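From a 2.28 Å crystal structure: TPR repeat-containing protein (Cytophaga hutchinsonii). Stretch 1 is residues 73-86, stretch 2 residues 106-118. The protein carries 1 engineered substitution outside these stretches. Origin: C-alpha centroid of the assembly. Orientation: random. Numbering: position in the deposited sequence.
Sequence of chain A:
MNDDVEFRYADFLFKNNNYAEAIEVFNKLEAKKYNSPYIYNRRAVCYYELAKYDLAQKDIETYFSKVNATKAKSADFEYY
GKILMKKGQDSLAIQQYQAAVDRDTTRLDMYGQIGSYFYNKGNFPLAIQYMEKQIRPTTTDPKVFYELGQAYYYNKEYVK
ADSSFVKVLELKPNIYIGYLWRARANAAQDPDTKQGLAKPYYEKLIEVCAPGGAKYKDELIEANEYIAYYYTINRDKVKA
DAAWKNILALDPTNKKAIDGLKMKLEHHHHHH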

# COMPACT_ATOMS: atom_id res chain seq x y z
N LYS A 73 5.09 23.32 -7.88
CA LYS A 73 5.64 22.55 -6.77
C LYS A 73 5.70 21.05 -7.04
O LYS A 73 5.14 20.56 -8.01
CB LYS A 73 4.82 22.79 -5.50
CG LYS A 73 4.78 24.23 -5.04
CD LYS A 73 6.04 24.58 -4.27
CE LYS A 73 5.71 25.54 -3.14
NZ LYS A 73 6.51 25.25 -1.92
N SER A 74 6.37 20.34 -6.16
CA SER A 74 6.50 18.91 -6.27
C SER A 74 5.12 18.26 -6.26
O SER A 74 4.84 17.31 -6.99
CB SER A 74 7.32 18.39 -5.09
OG SER A 74 7.34 16.99 -5.08
N ALA A 75 4.25 18.80 -5.42
CA ALA A 75 2.90 18.29 -5.28
C ALA A 75 2.09 18.34 -6.56
O ALA A 75 1.34 17.42 -6.86
CB ALA A 75 2.18 19.06 -4.18
N ASP A 76 2.22 19.42 -7.32
CA ASP A 76 1.47 19.56 -8.55
C ASP A 76 1.80 18.45 -9.54
O ASP A 76 0.91 17.89 -10.18
CB ASP A 76 1.74 20.92 -9.18
CG ASP A 76 1.56 22.03 -8.20
OD1 ASP A 76 0.50 22.06 -7.53
OD2 ASP A 76 2.48 22.88 -8.10
N PHE A 77 3.09 18.13 -9.67
CA PHE A 77 3.50 17.06 -10.59
C PHE A 77 2.96 15.73 -10.07
O PHE A 77 2.48 14.89 -10.85
CB PHE A 77 5.03 17.00 -10.69
CG PHE A 77 5.63 18.16 -11.42
CD1 PHE A 77 5.79 18.11 -12.80
CD2 PHE A 77 5.98 19.32 -10.74
CE1 PHE A 77 6.30 19.22 -13.50
CE2 PHE A 77 6.49 20.43 -11.42
CZ PHE A 77 6.65 20.38 -12.80
N GLU A 78 3.02 15.55 -8.75
CA GLU A 78 2.52 14.33 -8.12
C GLU A 78 1.06 14.08 -8.51
O GLU A 78 0.72 12.99 -8.99
CB GLU A 78 2.65 14.43 -6.61
CG GLU A 78 1.81 13.44 -5.84
CD GLU A 78 1.99 13.59 -4.34
OE1 GLU A 78 2.13 14.74 -3.87
OE2 GLU A 78 1.96 12.56 -3.64
N TYR A 79 0.21 15.08 -8.31
CA TYR A 79 -1.20 14.93 -8.66
C TYR A 79 -1.44 14.83 -10.16
O TYR A 79 -2.43 14.26 -10.59
CB TYR A 79 -2.02 16.07 -8.06
CG TYR A 79 -2.34 15.82 -6.60
CD1 TYR A 79 -1.50 16.27 -5.59
CD2 TYR A 79 -3.41 14.99 -6.25
CE1 TYR A 79 -1.71 15.91 -4.27
CE2 TYR A 79 -3.63 14.62 -4.94
CZ TYR A 79 -2.78 15.07 -3.96
OH TYR A 79 -2.98 14.65 -2.67
N TYR A 80 -0.52 15.37 -10.95
CA TYR A 80 -0.68 15.27 -12.39
C TYR A 80 -0.58 13.79 -12.71
O TYR A 80 -1.41 13.25 -13.43
CB TYR A 80 0.42 16.04 -13.12
CG TYR A 80 0.17 16.19 -14.61
CD1 TYR A 80 -1.07 15.90 -15.16
CD2 TYR A 80 1.17 16.66 -15.46
CE1 TYR A 80 -1.32 16.07 -16.53
CE2 TYR A 80 0.94 16.83 -16.82
CZ TYR A 80 -0.31 16.53 -17.35
OH TYR A 80 -0.54 16.67 -18.69
N GLY A 81 0.44 13.15 -12.14
CA GLY A 81 0.65 11.72 -12.33
C GLY A 81 -0.48 10.88 -11.75
O GLY A 81 -0.94 9.92 -12.39
N LYS A 82 -0.93 11.21 -10.54
CA LYS A 82 -2.02 10.45 -9.96
C LYS A 82 -3.23 10.54 -10.88
O LYS A 82 -3.95 9.57 -11.08
CB LYS A 82 -2.41 10.98 -8.58
CG LYS A 82 -1.42 10.69 -7.47
CD LYS A 82 -2.02 11.13 -6.13
CE LYS A 82 -1.01 11.07 -5.01
NZ LYS A 82 -0.39 9.73 -4.88
N ILE A 83 -3.46 11.73 -11.44
CA ILE A 83 -4.59 11.93 -12.34
C ILE A 83 -4.42 11.18 -13.64
O ILE A 83 -5.39 10.65 -14.17
CB ILE A 83 -4.83 13.43 -12.62
CG1 ILE A 83 -5.25 14.13 -11.33
CG2 ILE A 83 -5.92 13.61 -13.65
CD1 ILE A 83 -5.24 15.63 -11.43
N LEU A 84 -3.20 11.14 -14.16
CA LEU A 84 -2.93 10.43 -15.42
C LEU A 84 -3.05 8.93 -15.19
O LEU A 84 -3.62 8.20 -16.01
CB LEU A 84 -1.54 10.77 -15.96
CG LEU A 84 -1.39 12.18 -16.56
CD1 LEU A 84 0.07 12.52 -16.75
CD2 LEU A 84 -2.14 12.26 -17.90
N MSE A 85 -2.52 8.44 -14.08
CA MSE A 85 -2.62 7.02 -13.83
C MSE A 85 -4.10 6.62 -13.83
O MSE A 85 -4.46 5.60 -14.42
CB MSE A 85 -1.96 6.65 -12.50
CG MSE A 85 -1.77 5.15 -12.30
SE MSE A 85 -0.60 4.35 -13.60
CE MSE A 85 1.09 4.75 -12.68
N LYS A 86 -4.96 7.41 -13.21
CA LYS A 86 -6.39 7.08 -13.19
C LYS A 86 -7.02 7.08 -14.58
O LYS A 86 -7.99 6.38 -14.83
CB LYS A 86 -7.18 8.05 -12.30
CG LYS A 86 -7.02 7.82 -10.80
CD LYS A 86 -7.55 6.46 -10.41
CE LYS A 86 -7.59 6.28 -8.90
NZ LYS A 86 -6.23 6.28 -8.29
N THR A 106 13.30 15.25 -1.68
CA THR A 106 13.03 14.56 -0.42
C THR A 106 11.78 13.70 -0.60
O THR A 106 11.45 12.90 0.27
CB THR A 106 12.79 15.53 0.76
OG1 THR A 106 11.45 16.04 0.72
CG2 THR A 106 13.79 16.69 0.72
N ARG A 107 11.09 13.89 -1.72
CA ARG A 107 9.88 13.12 -2.01
C ARG A 107 10.24 11.72 -2.53
O ARG A 107 9.77 11.29 -3.58
CB ARG A 107 9.03 13.85 -3.04
CG ARG A 107 8.42 15.16 -2.56
CD ARG A 107 7.50 14.94 -1.36
NE ARG A 107 6.43 14.00 -1.64
CZ ARG A 107 5.41 14.24 -2.46
NH1 ARG A 107 5.32 15.40 -3.09
NH2 ARG A 107 4.49 13.30 -2.66
N LEU A 108 11.08 11.01 -1.78
CA LEU A 108 11.50 9.67 -2.15
C LEU A 108 10.32 8.72 -2.32
O LEU A 108 10.46 7.66 -2.92
CB LEU A 108 12.45 9.10 -1.11
CG LEU A 108 13.80 9.81 -1.01
CD1 LEU A 108 14.64 9.12 0.05
CD2 LEU A 108 14.52 9.78 -2.36
N ASP A 109 9.17 9.10 -1.78
CA ASP A 109 8.00 8.25 -1.88
C ASP A 109 7.53 8.11 -3.34
O ASP A 109 6.81 7.16 -3.67
CB ASP A 109 6.87 8.77 -0.97
CG ASP A 109 6.56 10.24 -1.17
OD1 ASP A 109 7.50 11.05 -1.33
OD2 ASP A 109 5.37 10.60 -1.15
N MSE A 110 7.94 9.03 -4.22
CA MSE A 110 7.58 8.96 -5.64
C MSE A 110 8.19 7.69 -6.24
O MSE A 110 7.60 7.04 -7.10
CB MSE A 110 8.10 10.18 -6.42
CG MSE A 110 7.40 11.48 -6.10
SE MSE A 110 5.50 11.28 -6.26
CE MSE A 110 5.21 12.17 -7.91
N TYR A 111 9.39 7.36 -5.80
CA TYR A 111 10.01 6.14 -6.31
C TYR A 111 9.20 4.96 -5.82
O TYR A 111 9.08 3.93 -6.50
CB TYR A 111 11.46 6.06 -5.85
CG TYR A 111 12.32 7.13 -6.49
CD1 TYR A 111 12.25 7.37 -7.86
CD2 TYR A 111 13.23 7.88 -5.73
CE1 TYR A 111 13.06 8.32 -8.48
CE2 TYR A 111 14.06 8.84 -6.35
CZ TYR A 111 13.97 9.04 -7.72
OH TYR A 111 14.80 9.92 -8.38
N GLY A 112 8.60 5.11 -4.64
CA GLY A 112 7.78 4.04 -4.10
C GLY A 112 6.54 3.89 -4.96
O GLY A 112 6.02 2.79 -5.13
N GLN A 113 6.07 5.01 -5.50
CA GLN A 113 4.89 5.04 -6.36
C GLN A 113 5.18 4.36 -7.69
O GLN A 113 4.35 3.63 -8.22
CB GLN A 113 4.47 6.49 -6.65
CG GLN A 113 3.71 7.16 -5.54
CD GLN A 113 2.46 6.41 -5.20
OE1 GLN A 113 2.43 5.64 -4.25
NE2 GLN A 113 1.42 6.61 -5.99
N ILE A 114 6.38 4.60 -8.21
CA ILE A 114 6.76 4.02 -9.48
C ILE A 114 6.99 2.52 -9.33
O ILE A 114 6.62 1.73 -10.20
CB ILE A 114 8.00 4.71 -10.03
CG1 ILE A 114 7.70 6.21 -10.23
CG2 ILE A 114 8.42 4.06 -11.33
CD1 ILE A 114 8.80 7.02 -10.91
N GLY A 115 7.59 2.12 -8.21
CA GLY A 115 7.84 0.71 -7.96
C GLY A 115 6.54 -0.05 -7.81
O GLY A 115 6.35 -1.11 -8.43
N SER A 116 5.64 0.46 -6.97
CA SER A 116 4.36 -0.20 -6.77
C SER A 116 3.71 -0.43 -8.12
O SER A 116 3.13 -1.49 -8.35
CB SER A 116 3.44 0.66 -5.91
OG SER A 116 3.97 0.78 -4.61
N TYR A 117 3.81 0.57 -9.01
CA TYR A 117 3.21 0.45 -10.34
C TYR A 117 3.70 -0.80 -11.06
O TYR A 117 2.90 -1.60 -11.55
CB TYR A 117 3.55 1.65 -11.23
CG TYR A 117 3.09 1.43 -12.66
CD1 TYR A 117 1.74 1.55 -13.00
CD2 TYR A 117 3.98 1.02 -13.65
CE1 TYR A 117 1.28 1.25 -14.28
CE2 TYR A 117 3.53 0.71 -14.95
CZ TYR A 117 2.18 0.82 -15.25
OH TYR A 117 1.72 0.49 -16.51
N PHE A 118 5.00 -0.96 -11.15
CA PHE A 118 5.56 -2.11 -11.83
C PHE A 118 5.33 -3.42 -11.07
O PHE A 118 5.30 -4.52 -11.66
CB PHE A 118 7.04 -1.86 -12.11
CG PHE A 118 7.27 -0.81 -13.17
CD1 PHE A 118 7.04 -1.10 -14.51
CD2 PHE A 118 7.64 0.47 -12.82
CE1 PHE A 118 7.16 -0.12 -15.48
CE2 PHE A 118 7.76 1.46 -13.80
CZ PHE A 118 7.52 1.15 -15.12

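Helix 74-86 and the helix that occupies most of stretch 2 and runs on beyond it lie nearly parallel in this TPR protein, with 11° between their N-to-C directions. Their axes come no closer than 12.2 Å. The contact is made largely by long side chains and is modest: 370 Å² is buried, both sides summed.

T106 does not reach the other stretch. R107 makes the main polar link. Its CA-to-CB bond points toward stretch 1, and its side chain folds through three m rotamers. The guanidinium ends beside E78. R107 NH2 lies 2.8 Å from E78 OE2 in a salt bridge. R107 NH1 adds a weak hydrogen bond to E78 OE1, at 3.3 Å. E78 is t at chi1 and chi2, so its extended chain carries the carboxylate out to meet the arginine. S74 OG sits 3.3 Å from R107 NH1. S74 is buried near the start of helix 74-86, and its OG is hydrogen-bonded elsewhere in the structure.

L108 makes no contact with stretch 1. D109 makes none either, but its carboxylate binds R107 within stretch 2. R107 NE donates to D109 OD1 at 3.2 Å, and R107 NH2 donates to D109 OD2, also at 3.2 Å. The guanidinium is thus shared between two carboxylates, one from each stretch, which suits arginine with its several donors.

M110 is a buried selenomethionine. Its CA-to-CB bond points sideways, but the flexible chain brings its end nearer. M110 CE packs 3.5 Å from E78 CA and 3.7 Å from E78 CB. The apolar methyl therefore meets the aliphatic base of the glutamate, while the carboxylate of E78 serves R107.

Y111 and G112 make no contact across. The CA-to-CB bond of Q113 points toward stretch 1, and Q113 NE2 lies 3.8 Å from K82 NZ. This is a proximity of two nitrogens. K82 starts sideways, and its long chain brings the amine nearer. K82 NZ also forms a long salt bridge with E78 OE2, at 3.9 Å, within stretch 1.

I114, G115 and S116 stay out of the contact. Y117 closes it with an apolar patch. Its ring meets M85, another selenomethionine, with M85 CE 3.3 Å from Y117 CD1. M85 SE is 4.6 Å from the centroid of the Y117 ring, in an oblique approach. Both CA-to-CB bonds point toward the other stretch. Y117 OH is hydrogen-bonded elsewhere in the structure. F118 makes no contact with stretch 1.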